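Local atomic coordinates of 15-O-acetyltransferase (Fusarium sporotrichioides, PDB entry 3FOT), a protein that catalyses transfer of an acetyl group to the 15-hydroxyl of trichothecene intermediates, a step in making mycotoxins such as T-2 toxin. Residues A[17-22]-A[227-232]; A[106-111]-A[223-228]; A[284-289]-A[484-489]; A[290-295]-A[513-518]; A[335-340]-A[361-366]. All blocks are in the same frame, centred on the assembly; numbering follows the deposited sequence.

Overall arrangement
Four contacts span more than a hundred residues; interaction 5 closes a short excursion. Interactions 1 and 2, about 9 Å apart by centres, share Lys227 and Asn228 and bring the loop between helices 191-205 and 246-264 against the sheet containing strands 20-21 and 105-109. Interaction 3 lies about 40 Å from interactions 1 and 2 by centres. Interactions 3 and 4, about 11 Å apart by centres, both use helix 286-299, against strand 486-494 and the following helix 500-516. Interaction 5 pairs strands 333-340 and 358-365, about 22 Å from interaction 4 and about 31 Å from interaction 1 by centres, nested in sequence inside interactions 3 and 4. Both chain ends are thus tied to its middle.

Interaction 1: residues A[17-22]-A[227-232]; sequences YRWKST and KNLSPP. With SO4 (sulfate ion), chain H.
Arg18 and Pro232 mark the closest approach of the two backbones, their CA atoms 5.7 Å apart. Both segments are largely irregular here: residues 17-22 enter the short strand 20-21, while residues 227-232 leave a 3-10 turn, so side chains do most of the joining. Trp19 carries the contact. With CG anti to the carbonyl carbon (chi1 -72°), the indole starts off toward the loop, and its NE1 donates to the carbonyl O of Ser230 at 3.2 Å. The bond is almost straight (178° at the hydrogen), and the oxygen lies in the indole plane. One face of the same ring receives Leu229: CD1 stands 4.0 Å from the centroid of the six-membered ring, a CH-pi contact. Pro232 packs obliquely against the other end of the indole, its CD 4.0 Å from Trp19 CD1, while Pro232 CG lies 3.8 Å from Arg18 CA. Tryptophan suits this place because one flat group offers both an N-H and a broad apolar face. Arg18 extends outward; its NE forms a salt bridge with Asp235, and its NH2 donates to a sulfate ion, probably from the crystallisation liquor. Beyond the loop, Trp19 rests on Val29 and Arg31 of strand 28-32 and on Ile106 of strand 105-109, and Leu229 touches Val29 and Tyr108, which seats the loop against this antiparallel sheet.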
# COMPACT_ATOMS: atom_id res chain seq x y z
N TYR A 17 -16.34 -16.06 -6.52
CA TYR A 17 -15.56 -15.31 -5.51
C TYR A 17 -16.26 -15.01 -4.19
O TYR A 17 -15.79 -14.16 -3.42
CB TYR A 17 -15.11 -13.97 -6.12
CG TYR A 17 -14.65 -14.07 -7.54
CD1 TYR A 17 -13.50 -14.78 -7.86
CD2 TYR A 17 -15.37 -13.45 -8.57
CE1 TYR A 17 -13.06 -14.87 -9.17
CE2 TYR A 17 -14.95 -13.55 -9.87
CZ TYR A 17 -13.80 -14.25 -10.16
OH TYR A 17 -13.37 -14.35 -11.45
N ARG A 18 -17.37 -15.68 -3.91
CA ARG A 18 -18.10 -15.39 -2.69
C ARG A 18 -17.57 -16.21 -1.53
O ARG A 18 -16.91 -17.22 -1.74
CB ARG A 18 -19.59 -15.68 -2.89
CG ARG A 18 -20.22 -14.68 -3.82
CD ARG A 18 -21.65 -15.02 -4.19
NE ARG A 18 -22.13 -14.00 -5.10
CZ ARG A 18 -22.92 -14.21 -6.14
NH1 ARG A 18 -23.35 -15.44 -6.42
NH2 ARG A 18 -23.28 -13.19 -6.90
N TRP A 19 -17.83 -15.77 -0.31
CA TRP A 19 -17.45 -16.55 0.86
C TRP A 19 -18.29 -17.83 0.89
O TRP A 19 -19.48 -17.79 0.58
CB TRP A 19 -17.69 -15.75 2.12
CG TRP A 19 -16.72 -14.60 2.38
CD1 TRP A 19 -17.02 -13.27 2.37
CD2 TRP A 19 -15.33 -14.70 2.73
NE1 TRP A 19 -15.90 -12.53 2.69
CE2 TRP A 19 -14.85 -13.38 2.91
CE3 TRP A 19 -14.44 -15.77 2.89
CZ2 TRP A 19 -13.52 -13.10 3.26
CZ3 TRP A 19 -13.11 -15.49 3.26
CH2 TRP A 19 -12.67 -14.16 3.43
N LYS A 20 -17.67 -18.95 1.25
CA LYS A 20 -18.35 -20.26 1.36
C LYS A 20 -17.98 -20.90 2.69
O LYS A 20 -16.80 -20.96 3.03
CB LYS A 20 -17.88 -21.16 0.21
CG LYS A 20 -18.31 -22.62 0.32
N SER A 21 -18.96 -21.40 3.45
CA SER A 21 -18.65 -22.21 4.64
C SER A 21 -18.04 -23.55 4.22
O SER A 21 -18.57 -24.22 3.35
CB SER A 21 -19.91 -22.49 5.48
OG SER A 21 -20.52 -21.30 5.96
N THR A 22 -16.93 -23.94 4.84
CA THR A 22 -16.26 -25.18 4.45
C THR A 22 -16.68 -26.41 5.25
O THR A 22 -16.22 -27.53 4.96
CB THR A 22 -14.74 -25.08 4.60
OG1 THR A 22 -14.42 -24.77 5.96
CG2 THR A 22 -14.19 -24.02 3.69
N LYS A 227 -19.30 -12.24 10.23
CA LYS A 227 -20.08 -11.27 9.48
C LYS A 227 -19.37 -9.92 9.30
O LYS A 227 -19.85 -9.06 8.55
CB LYS A 227 -21.43 -11.05 10.16
CG LYS A 227 -21.33 -10.46 11.57
CD LYS A 227 -22.73 -10.32 12.20
CE LYS A 227 -22.63 -9.83 13.63
NZ LYS A 227 -22.21 -10.93 14.56
N ASN A 228 -18.23 -9.74 9.99
CA ASN A 228 -17.46 -8.49 9.91
C ASN A 228 -16.37 -8.51 8.84
O ASN A 228 -15.78 -7.46 8.53
CB ASN A 228 -16.85 -8.12 11.27
CG ASN A 228 -17.90 -7.71 12.29
OD1 ASN A 228 -19.00 -7.29 11.93
ND2 ASN A 228 -17.53 -7.77 13.57
N LEU A 229 -16.09 -9.69 8.29
CA LEU A 229 -15.27 -9.79 7.08
C LEU A 229 -15.82 -8.86 5.99
O LEU A 229 -17.04 -8.72 5.83
CB LEU A 229 -15.22 -11.22 6.58
CG LEU A 229 -14.39 -12.26 7.32
CD1 LEU A 229 -14.82 -13.69 6.93
CD2 LEU A 229 -12.88 -12.07 7.09
N SER A 230 -14.93 -8.20 5.25
CA SER A 230 -15.36 -7.34 4.15
C SER A 230 -16.12 -8.24 3.18
O SER A 230 -15.71 -9.38 2.92
CB SER A 230 -14.14 -6.67 3.45
OG SER A 230 -13.55 -5.68 4.32
N PRO A 231 -17.25 -7.74 2.65
CA PRO A 231 -17.99 -8.59 1.72
C PRO A 231 -17.24 -8.75 0.39
O PRO A 231 -16.27 -8.01 0.14
CB PRO A 231 -19.31 -7.83 1.56
CG PRO A 231 -18.98 -6.40 1.83
CD PRO A 231 -17.91 -6.45 2.89
N PRO A 232 -17.65 -9.74 -0.43
CA PRO A 232 -16.97 -9.89 -1.72
C PRO A 232 -17.14 -8.64 -2.58
O PRO A 232 -18.25 -8.10 -2.71
CB PRO A 232 -17.62 -11.13 -2.34
CG PRO A 232 -18.26 -11.86 -1.18
CD PRO A 232 -18.70 -10.77 -0.25
S SO4 H . -24.87 -15.13 -9.31
O1 SO4 H . -24.30 -13.79 -9.15
O2 SO4 H . -24.00 -16.16 -8.72
O3 SO4 H . -26.19 -15.23 -8.67
O4 SO4 H . -25.00 -15.40 -10.75

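Interaction 2: residues A[106-111]-A[223-228]; sequences ITYESP and GQEIKN
Tyr108 and Ser110 both give a hydroxyl hydrogen to one carboxylate oxygen, OE2 of Glu225. The bond from Tyr108 OH, 2.6 Å long, uses the anti lone pair of OE2, and the tyrosine ring stands almost perpendicular to the carboxylate. Ser110 OG, 2.7 Å from OE2, comes from above the carboxylate plane. The other oxygen, Glu225 OE1, accepts from Gly223 N at 2.7 Å on its syn lone pair, so each oxygen of this buried group has a protein donor. Tyr108 OH is also bonded to Arg86 NE, whose positive charge would probably polarise the hydroxyl that donates to Glu225. Glu225 reaches these donors by bending back at chi2 (-78°), which turns CD toward the start of its own turn. Alongside, Ile226 CG1 lies 4.1 Å from CE2 at the edge of the Tyr108 ring and gives the polar cluster an apolar flank. Gly223 to Ile226 form a type I beta turn that runs into a 3-10 segment, here docked by its glutamate to the end of strand 105-109.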
# COMPACT_ATOMS: atom_id res chain seq x y z
N ILE A 106 -8.42 -17.63 -0.10
CA ILE A 106 -8.36 -16.92 1.18
C ILE A 106 -9.30 -17.59 2.17
O ILE A 106 -10.50 -17.75 1.89
CB ILE A 106 -8.78 -15.43 1.03
CG1 ILE A 106 -7.74 -14.69 0.17
CG2 ILE A 106 -8.99 -14.76 2.41
CD1 ILE A 106 -8.13 -13.28 -0.30
N THR A 107 -8.77 -17.96 3.32
CA THR A 107 -9.60 -18.65 4.32
C THR A 107 -9.67 -17.83 5.61
O THR A 107 -8.67 -17.22 6.01
CB THR A 107 -9.04 -20.05 4.60
OG1 THR A 107 -9.15 -20.84 3.40
CG2 THR A 107 -9.79 -20.75 5.73
N TYR A 108 -10.85 -17.80 6.24
CA TYR A 108 -10.96 -17.28 7.60
C TYR A 108 -11.61 -18.33 8.51
O TYR A 108 -12.64 -18.92 8.15
CB TYR A 108 -11.76 -15.97 7.68
CG TYR A 108 -11.80 -15.51 9.12
CD1 TYR A 108 -10.66 -14.93 9.70
CD2 TYR A 108 -12.92 -15.74 9.94
CE1 TYR A 108 -10.62 -14.57 11.04
CE2 TYR A 108 -12.91 -15.37 11.29
CZ TYR A 108 -11.75 -14.79 11.83
OH TYR A 108 -11.71 -14.43 13.15
N GLU A 109 -11.02 -18.54 9.68
CA GLU A 109 -11.63 -19.43 10.68
C GLU A 109 -11.67 -18.72 12.05
O GLU A 109 -10.66 -18.19 12.51
CB GLU A 109 -10.88 -20.76 10.76
CG GLU A 109 -11.41 -21.74 11.81
CD GLU A 109 -10.58 -23.01 11.93
OE1 GLU A 109 -9.38 -23.01 11.56
OE2 GLU A 109 -11.14 -24.02 12.39
N SER A 110 -12.84 -18.70 12.67
CA SER A 110 -12.94 -18.18 14.05
C SER A 110 -12.05 -18.97 14.99
O SER A 110 -11.88 -20.17 14.81
CB SER A 110 -14.36 -18.29 14.55
OG SER A 110 -15.16 -17.29 14.03
N PRO A 111 -11.48 -18.30 16.02
CA PRO A 111 -10.70 -19.03 17.02
C PRO A 111 -11.56 -20.12 17.68
O PRO A 111 -12.74 -19.90 17.96
CB PRO A 111 -10.33 -17.95 18.05
CG PRO A 111 -10.32 -16.67 17.23
CD PRO A 111 -11.47 -16.84 16.27
N GLY A 223 -16.72 -16.24 16.57
CA GLY A 223 -17.79 -16.68 15.68
C GLY A 223 -18.60 -15.50 15.20
O GLY A 223 -18.92 -15.40 14.01
N GLN A 224 -18.89 -14.58 16.11
CA GLN A 224 -19.66 -13.39 15.77
C GLN A 224 -18.96 -12.38 14.87
O GLN A 224 -19.61 -11.47 14.37
CB GLN A 224 -20.18 -12.67 17.01
CG GLN A 224 -21.00 -13.57 17.92
CD GLN A 224 -21.63 -12.79 19.04
OE1 GLN A 224 -21.31 -11.61 19.25
NE2 GLN A 224 -22.53 -13.44 19.78
N GLU A 225 -17.66 -12.56 14.65
CA GLU A 225 -16.89 -11.65 13.78
C GLU A 225 -16.89 -12.07 12.31
O GLU A 225 -16.46 -11.32 11.46
CB GLU A 225 -15.43 -11.55 14.27
CG GLU A 225 -14.53 -12.70 13.81
CD GLU A 225 -14.71 -14.00 14.62
OE1 GLU A 225 -15.66 -14.10 15.42
OE2 GLU A 225 -13.88 -14.92 14.47
N ILE A 226 -17.37 -13.27 12.01
CA ILE A 226 -17.41 -13.74 10.61
C ILE A 226 -18.17 -12.75 9.73
O ILE A 226 -17.71 -12.41 8.63
CB ILE A 226 -17.94 -15.19 10.51
CG1 ILE A 226 -16.91 -16.14 11.13
CG2 ILE A 226 -18.24 -15.59 9.06
CD1 ILE A 226 -17.43 -17.51 11.39
N LYS A 227 -19.30 -12.24 10.23
CA LYS A 227 -20.08 -11.27 9.48
C LYS A 227 -19.37 -9.92 9.30
O LYS A 227 -19.85 -9.06 8.55
CB LYS A 227 -21.43 -11.05 10.16
CG LYS A 227 -21.33 -10.46 11.57
CD LYS A 227 -22.73 -10.32 12.20
CE LYS A 227 -22.63 -9.83 13.63
NZ LYS A 227 -22.21 -10.93 14.56
N ASN A 228 -18.23 -9.74 9.99
CA ASN A 228 -17.46 -8.49 9.91
C ASN A 228 -16.37 -8.51 8.84
O ASN A 228 -15.78 -7.46 8.53
CB ASN A 228 -16.85 -8.12 11.27
CG ASN A 228 -17.90 -7.71 12.29
OD1 ASN A 228 -19.00 -7.29 11.93
ND2 ASN A 228 -17.53 -7.77 13.57

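Interaction 3: residues A[284-289]-A[484-489]; sequences LSADES and RDASTL
Ser289 and Ser487 meet through the shortest side-chain bond of this contact: Ser487 N donates to Ser289 OG at 2.8 Å, nearly straight at 176°. The hydroxyl meets this N-H from a position anti to its own carbonyl carbon, beside the backbone N (chi1 -55°). Beside it Leu284 N donates to Ser487 O, also at 2.8 Å, nearly along the C=O axis. Around these bonds the packing is close and made of small groups. Ala486 CB sits 3.4 Å from Leu284 O, and Ala286 CA directs a C-H toward Asp485 O; methyl groups this small let the start of the helix lie near the strand. Leu284, which is buried, touches Ser487 CB at 4.0 Å and Leu489 CD1 at 4.2 Å through its CD1.

A second shell fixes the serine hydroxyl. Ser289 OG donates to Ser285 O at 2.9 Å from one face of that carbonyl, while Ser289 N reaches the same oxygen from the other face. Ser285 itself is the N-cap of helix 286-299: its OG accepts from Glu288 N and its N donates to Glu288 OE1, a capping box. Farther out, Leu284 packs on Val511, and Leu489 on Leu507 and Ile510, all of helix 500-516.

Leu284 thus continues the pairing of strand 277-283 with strand 486-494 by its backbone hydrogen bond. Where its chain turns into the helix, the Ser289 hydroxyl, both donor and acceptor, couples the helix start to the strand.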
# COMPACT_ATOMS: atom_id res chain seq x y z
N LEU A 284 9.81 15.73 1.93
CA LEU A 284 9.72 17.17 1.68
C LEU A 284 9.30 17.82 2.99
O LEU A 284 8.50 17.24 3.73
CB LEU A 284 8.68 17.47 0.61
CG LEU A 284 8.95 17.05 -0.83
CD1 LEU A 284 7.69 17.25 -1.66
CD2 LEU A 284 10.10 17.87 -1.40
N SER A 285 9.80 19.02 3.29
CA SER A 285 9.39 19.67 4.54
C SER A 285 7.91 20.00 4.44
O SER A 285 7.37 20.07 3.35
CB SER A 285 10.20 20.94 4.79
OG SER A 285 9.93 21.88 3.78
N ALA A 286 7.23 20.22 5.56
CA ALA A 286 5.86 20.73 5.48
C ALA A 286 5.79 22.05 4.69
O ALA A 286 4.84 22.28 3.93
CB ALA A 286 5.26 20.92 6.89
N ASP A 287 6.78 22.92 4.87
CA ASP A 287 6.75 24.23 4.20
C ASP A 287 6.80 24.06 2.67
O ASP A 287 6.03 24.69 1.91
CB ASP A 287 7.90 25.13 4.69
CG ASP A 287 7.67 25.67 6.10
OD1 ASP A 287 6.51 25.76 6.54
OD2 ASP A 287 8.67 26.01 6.74
N GLU A 288 7.68 23.18 2.23
CA GLU A 288 7.82 22.88 0.80
C GLU A 288 6.56 22.25 0.27
O GLU A 288 6.11 22.57 -0.83
CB GLU A 288 8.97 21.92 0.58
CG GLU A 288 10.31 22.57 0.68
CD GLU A 288 11.44 21.59 0.84
OE1 GLU A 288 11.20 20.36 1.00
OE2 GLU A 288 12.59 22.06 0.79
N SER A 289 6.01 21.31 1.04
CA SER A 289 4.80 20.61 0.61
C SER A 289 3.61 21.54 0.49
O SER A 289 2.82 21.45 -0.46
CB SER A 289 4.50 19.43 1.53
OG SER A 289 5.63 18.55 1.63
N ARG A 484 1.06 15.03 8.47
CA ARG A 484 1.35 16.31 9.17
C ARG A 484 1.80 17.39 8.16
O ARG A 484 2.74 18.18 8.42
CB ARG A 484 2.40 16.13 10.26
CG ARG A 484 1.90 15.22 11.39
CD ARG A 484 3.01 14.98 12.37
NE ARG A 484 2.56 14.15 13.48
CZ ARG A 484 1.94 14.61 14.58
NH1 ARG A 484 1.59 13.76 15.53
NH2 ARG A 484 1.70 15.92 14.74
N ASP A 485 1.08 17.40 7.04
CA ASP A 485 1.25 18.36 5.92
C ASP A 485 2.58 18.27 5.19
O ASP A 485 2.93 19.17 4.42
CB ASP A 485 1.06 19.81 6.38
CG ASP A 485 -0.38 20.17 6.63
OD1 ASP A 485 -1.27 19.71 5.87
OD2 ASP A 485 -0.60 20.94 7.57
N ALA A 486 3.33 17.19 5.43
CA ALA A 486 4.58 16.98 4.72
C ALA A 486 4.44 15.80 3.77
O ALA A 486 4.01 14.73 4.19
CB ALA A 486 5.72 16.73 5.70
N SER A 487 4.82 16.00 2.51
CA SER A 487 4.80 14.93 1.50
C SER A 487 6.11 14.14 1.50
O SER A 487 7.19 14.72 1.53
CB SER A 487 4.53 15.49 0.09
OG SER A 487 3.24 16.11 0.05
N THR A 488 6.00 12.82 1.47
CA THR A 488 7.16 11.96 1.33
C THR A 488 7.11 11.21 0.00
O THR A 488 6.06 10.65 -0.33
CB THR A 488 7.15 10.93 2.46
OG1 THR A 488 7.36 11.62 3.71
CG2 THR A 488 8.26 9.91 2.24
N LEU A 489 8.21 11.23 -0.74
CA LEU A 489 8.34 10.38 -1.92
C LEU A 489 9.26 9.26 -1.56
O LEU A 489 10.34 9.47 -1.01
CB LEU A 489 8.89 11.13 -3.15
CG LEU A 489 7.93 12.06 -3.89
CD1 LEU A 489 7.90 13.37 -3.16
CD2 LEU A 489 8.44 12.29 -5.34

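Interaction 4: residues A[290-295]-A[513-518]; sequences IDIVKA and FMLAFR. Unlike the reference sequence in segment 290-295: Asp291 (reference Ala).
Arg518, whose aliphatic chain packs on Asp291 and Ile292, grips the carbonyl O of Leu515 with two N-H groups. Its side-chain NE lies 2.9 Å from that oxygen and its backbone N 3.1 Å, the two arriving from opposite faces of the carbonyl. A bend at chi3 (-65°) turns NE back to this acceptor at the C-terminal end of helix 500-516. Leu515 CD2 then covers the centre of the guanidinium on one face. Across the contact, Arg518 CD rests 3.8 Å from Asp291 CB, and Ile292 CG1 touches both Arg518 CG and Met514 O. The tip of Ile292, CD1, meets Leu515 CD2 at 3.8 Å. Alanine, whose side chain is a single methyl, suits the close approach of Ala295 CB to Phe517 O, 3.3 Å. Phe517 O is bonded to Arg299 NE, and the Phe517 ring makes a cation-pi contact with Arg299. No hydrogen bond passes directly between the segments. Asp291, alanine in the reference sequence, is bridged in this deposited chain by one water to Arg518 NH1. As Asp291 OD1 and Arg518 NH1 are 4.9 Å apart, any attraction is probably relayed by that water, while apolar packing holds the interior.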
# COMPACT_ATOMS: atom_id res chain seq x y z
N ILE A 290 3.47 22.46 1.44
CA ILE A 290 2.37 23.38 1.42
C ILE A 290 2.49 24.32 0.21
O ILE A 290 1.49 24.62 -0.46
CB ILE A 290 2.33 24.17 2.77
CG1 ILE A 290 1.78 23.25 3.87
CG2 ILE A 290 1.49 25.45 2.64
CD1 ILE A 290 1.99 23.78 5.27
N ASP A 291 3.72 24.74 -0.08
CA ASP A 291 3.99 25.63 -1.21
C ASP A 291 3.69 24.90 -2.53
O ASP A 291 3.13 25.49 -3.46
CB ASP A 291 5.46 26.13 -1.23
CG ASP A 291 5.72 27.29 -0.27
OD1 ASP A 291 6.90 27.58 0.02
OD2 ASP A 291 4.75 27.90 0.20
N ILE A 292 4.06 23.62 -2.61
CA ILE A 292 3.77 22.83 -3.83
C ILE A 292 2.27 22.67 -4.05
O ILE A 292 1.77 22.84 -5.17
CB ILE A 292 4.52 21.46 -3.83
CG1 ILE A 292 6.05 21.66 -3.97
CG2 ILE A 292 4.07 20.59 -5.03
CD1 ILE A 292 6.88 20.42 -3.60
N VAL A 293 1.54 22.34 -2.99
CA VAL A 293 0.08 22.20 -3.07
C VAL A 293 -0.59 23.53 -3.45
O VAL A 293 -1.49 23.57 -4.29
CB VAL A 293 -0.50 21.64 -1.74
CG1 VAL A 293 -1.99 21.77 -1.70
CG2 VAL A 293 -0.12 20.17 -1.57
N LYS A 294 -0.09 24.63 -2.89
CA LYS A 294 -0.60 25.96 -3.26
C LYS A 294 -0.37 26.26 -4.75
O LYS A 294 -1.26 26.80 -5.44
CB LYS A 294 0.05 27.05 -2.40
CG LYS A 294 -0.51 28.45 -2.71
CD LYS A 294 0.16 29.53 -1.85
CE LYS A 294 1.58 29.85 -2.32
NZ LYS A 294 2.18 30.85 -1.40
N ALA A 295 0.81 25.90 -5.24
CA ALA A 295 1.16 26.16 -6.64
C ALA A 295 0.27 25.34 -7.59
O ALA A 295 -0.14 25.84 -8.64
CB ALA A 295 2.65 25.89 -6.91
N PHE A 513 12.12 19.03 -9.93
CA PHE A 513 11.04 19.51 -10.81
C PHE A 513 9.78 19.91 -10.03
O PHE A 513 9.16 20.92 -10.33
CB PHE A 513 10.67 18.50 -11.89
CG PHE A 513 11.65 18.42 -13.02
CD1 PHE A 513 12.00 19.56 -13.77
CD2 PHE A 513 12.20 17.17 -13.39
CE1 PHE A 513 12.89 19.48 -14.86
CE2 PHE A 513 13.10 17.08 -14.48
CZ PHE A 513 13.44 18.24 -15.20
N MET A 514 9.39 19.10 -9.04
CA MET A 514 8.27 19.48 -8.18
C MET A 514 8.49 20.85 -7.53
O MET A 514 7.58 21.71 -7.50
CB MET A 514 8.04 18.39 -7.11
CG MET A 514 7.47 17.11 -7.74
SD MET A 514 7.36 15.81 -6.51
CE MET A 514 5.96 16.39 -5.52
N LEU A 515 9.69 21.06 -7.02
CA LEU A 515 10.01 22.30 -6.33
C LEU A 515 10.00 23.47 -7.29
O LEU A 515 9.62 24.59 -6.93
CB LEU A 515 11.35 22.18 -5.58
CG LEU A 515 11.29 21.28 -4.35
CD1 LEU A 515 12.71 21.00 -3.86
CD2 LEU A 515 10.40 21.90 -3.23
N ALA A 516 10.37 23.19 -8.53
CA ALA A 516 10.39 24.21 -9.58
C ALA A 516 9.00 24.75 -9.90
O ALA A 516 8.86 25.81 -10.48
CB ALA A 516 11.09 23.66 -10.86
N PHE A 517 7.96 24.02 -9.51
CA PHE A 517 6.59 24.41 -9.81
C PHE A 517 6.11 25.48 -8.84
O PHE A 517 5.07 26.10 -9.08
CB PHE A 517 5.68 23.20 -9.69
CG PHE A 517 4.44 23.27 -10.50
CD1 PHE A 517 4.52 23.29 -11.89
CD2 PHE A 517 3.18 23.24 -9.89
CE1 PHE A 517 3.36 23.31 -12.67
CE2 PHE A 517 2.01 23.25 -10.65
CZ PHE A 517 2.10 23.28 -12.06
N ARG A 518 6.85 25.69 -7.74
CA ARG A 518 6.42 26.61 -6.69
C ARG A 518 6.24 28.01 -7.27
O ARG A 518 6.93 28.39 -8.22
CB ARG A 518 7.41 26.63 -5.52
CG ARG A 518 7.34 25.38 -4.66
CD ARG A 518 8.39 25.44 -3.59
NE ARG A 518 9.72 25.41 -4.19
CZ ARG A 518 10.86 25.55 -3.51
NH1 ARG A 518 10.84 25.74 -2.20
NH2 ARG A 518 12.02 25.51 -4.15
O HOH W 1 8.91 26.16 -0.16

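Interaction 5: residues A[335-340]-A[361-366]; sequences SPTSVD and AVVRIE
Thr337 and Val363 point a methyl group at each other, and their torsions explain it. In Thr337, chi1 of 58° puts OG1 between the backbone N and the carbonyl carbon, leaving CG2 anti to that carbon; in Val363, chi1 of 173° sets CG1 anti to N and CG2 again anti to the carbonyl carbon. The two CG2 atoms touch at 4.0 Å. Beneath them runs antiparallel pairing. Ser335 and Val363 form a hydrogen-bonded pair, with Ser335 N to Val363 O 2.9 Å and Val363 N to Ser335 O 2.8 Å. Thr337 and Ala361 form the next, Thr337 N lying 2.9 Å from Ala361 O. Pro336 faces Val362 in the non-hydrogen-bonded pair between, where proline's missing N-H costs this pairing no hydrogen bond. The N-to-C directions of segments 335-340 and 361-365 differ by 138°, well twisted from antiparallel. The Pro336 side chain is about 8 Å from that of His414, which binds 15-deacetylcalonectrin, so the sheet lies near the substrate site. Tyr397 of helix 379-401 touches Ala361 and Val363 and bonds Thr337 OG1. On the other face Pro336 and Val362 pack on Tyr255 of helix 246-264, placing this two-stranded sheet between the two helices.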
# COMPACT_ATOMS: atom_id res chain seq x y z
N SER A 335 1.37 4.43 -19.07
CA SER A 335 1.58 3.80 -17.78
C SER A 335 0.26 3.27 -17.25
O SER A 335 -0.64 4.05 -16.92
CB SER A 335 2.18 4.79 -16.78
OG SER A 335 2.43 4.13 -15.54
N PRO A 336 0.14 1.93 -17.15
CA PRO A 336 -1.02 1.29 -16.55
C PRO A 336 -0.85 1.43 -15.05
O PRO A 336 0.08 0.84 -14.49
CB PRO A 336 -0.88 -0.19 -16.96
CG PRO A 336 0.29 -0.24 -17.93
CD PRO A 336 1.14 0.93 -17.59
N THR A 337 -1.68 2.27 -14.44
CA THR A 337 -1.58 2.53 -13.00
C THR A 337 -2.72 1.83 -12.25
O THR A 337 -3.63 1.26 -12.87
CB THR A 337 -1.62 4.05 -12.68
OG1 THR A 337 -2.83 4.62 -13.18
CG2 THR A 337 -0.45 4.78 -13.30
N SER A 338 -2.64 1.80 -10.92
CA SER A 338 -3.76 1.25 -10.15
C SER A 338 -4.41 2.39 -9.37
O SER A 338 -3.76 3.40 -9.07
CB SER A 338 -3.27 0.15 -9.22
OG SER A 338 -2.28 0.67 -8.37
N VAL A 339 -5.69 2.25 -9.06
CA VAL A 339 -6.41 3.26 -8.30
C VAL A 339 -7.35 2.60 -7.30
O VAL A 339 -7.79 1.46 -7.50
CB VAL A 339 -7.21 4.27 -9.18
CG1 VAL A 339 -6.31 4.96 -10.25
CG2 VAL A 339 -8.36 3.61 -9.86
N ASP A 340 -7.63 3.32 -6.22
CA ASP A 340 -8.54 2.87 -5.19
C ASP A 340 -9.93 2.78 -5.81
O ASP A 340 -10.39 3.75 -6.42
CB ASP A 340 -8.52 3.90 -4.03
CG ASP A 340 -9.58 3.64 -2.99
OD1 ASP A 340 -10.15 2.53 -2.95
OD2 ASP A 340 -9.84 4.56 -2.18
N ALA A 361 -6.19 2.25 -14.47
CA ALA A 361 -6.36 3.32 -15.46
C ALA A 361 -5.09 3.35 -16.29
O ALA A 361 -4.09 2.75 -15.91
CB ALA A 361 -6.60 4.69 -14.79
N VAL A 362 -5.11 4.05 -17.42
CA VAL A 362 -3.90 4.15 -18.23
C VAL A 362 -3.59 5.63 -18.40
O VAL A 362 -4.38 6.38 -18.97
CB VAL A 362 -4.02 3.44 -19.61
CG1 VAL A 362 -2.72 3.58 -20.38
CG2 VAL A 362 -4.37 1.96 -19.45
N VAL A 363 -2.46 6.04 -17.84
CA VAL A 363 -1.93 7.39 -18.06
C VAL A 363 -1.24 7.43 -19.44
O VAL A 363 -0.44 6.56 -19.76
CB VAL A 363 -0.93 7.75 -16.95
CG1 VAL A 363 -0.21 9.09 -17.23
CG2 VAL A 363 -1.65 7.80 -15.63
N ARG A 364 -1.54 8.47 -20.21
CA ARG A 364 -0.96 8.66 -21.53
C ARG A 364 -0.49 10.09 -21.70
O ARG A 364 -1.26 11.03 -21.45
CB ARG A 364 -1.98 8.34 -22.62
CG ARG A 364 -2.40 6.91 -22.70
CD ARG A 364 -3.45 6.73 -23.80
NE ARG A 364 -3.16 7.56 -24.98
CZ ARG A 364 -2.49 7.16 -26.05
NH1 ARG A 364 -2.02 5.92 -26.14
NH2 ARG A 364 -2.28 8.01 -27.05
N ILE A 365 0.76 10.25 -22.10
CA ILE A 365 1.28 11.59 -22.41
C ILE A 365 1.96 11.49 -23.79
O ILE A 365 2.92 10.75 -23.95
CB ILE A 365 2.28 12.12 -21.35
CG1 ILE A 365 1.65 12.13 -19.94
CG2 ILE A 365 2.82 13.52 -21.78
CD1 ILE A 365 2.66 12.17 -18.80
N GLU A 366 1.40 12.21 -24.77
CA GLU A 366 1.99 12.28 -26.10
C GLU A 366 2.81 13.55 -26.20
O GLU A 366 2.82 14.38 -25.28
CB GLU A 366 0.91 12.29 -27.19
CG GLU A 366 -0.15 11.20 -27.11
CD GLU A 366 -1.28 11.46 -28.10
OE1 GLU A 366 -2.42 11.04 -27.83
OE2 GLU A 366 -1.03 12.09 -29.16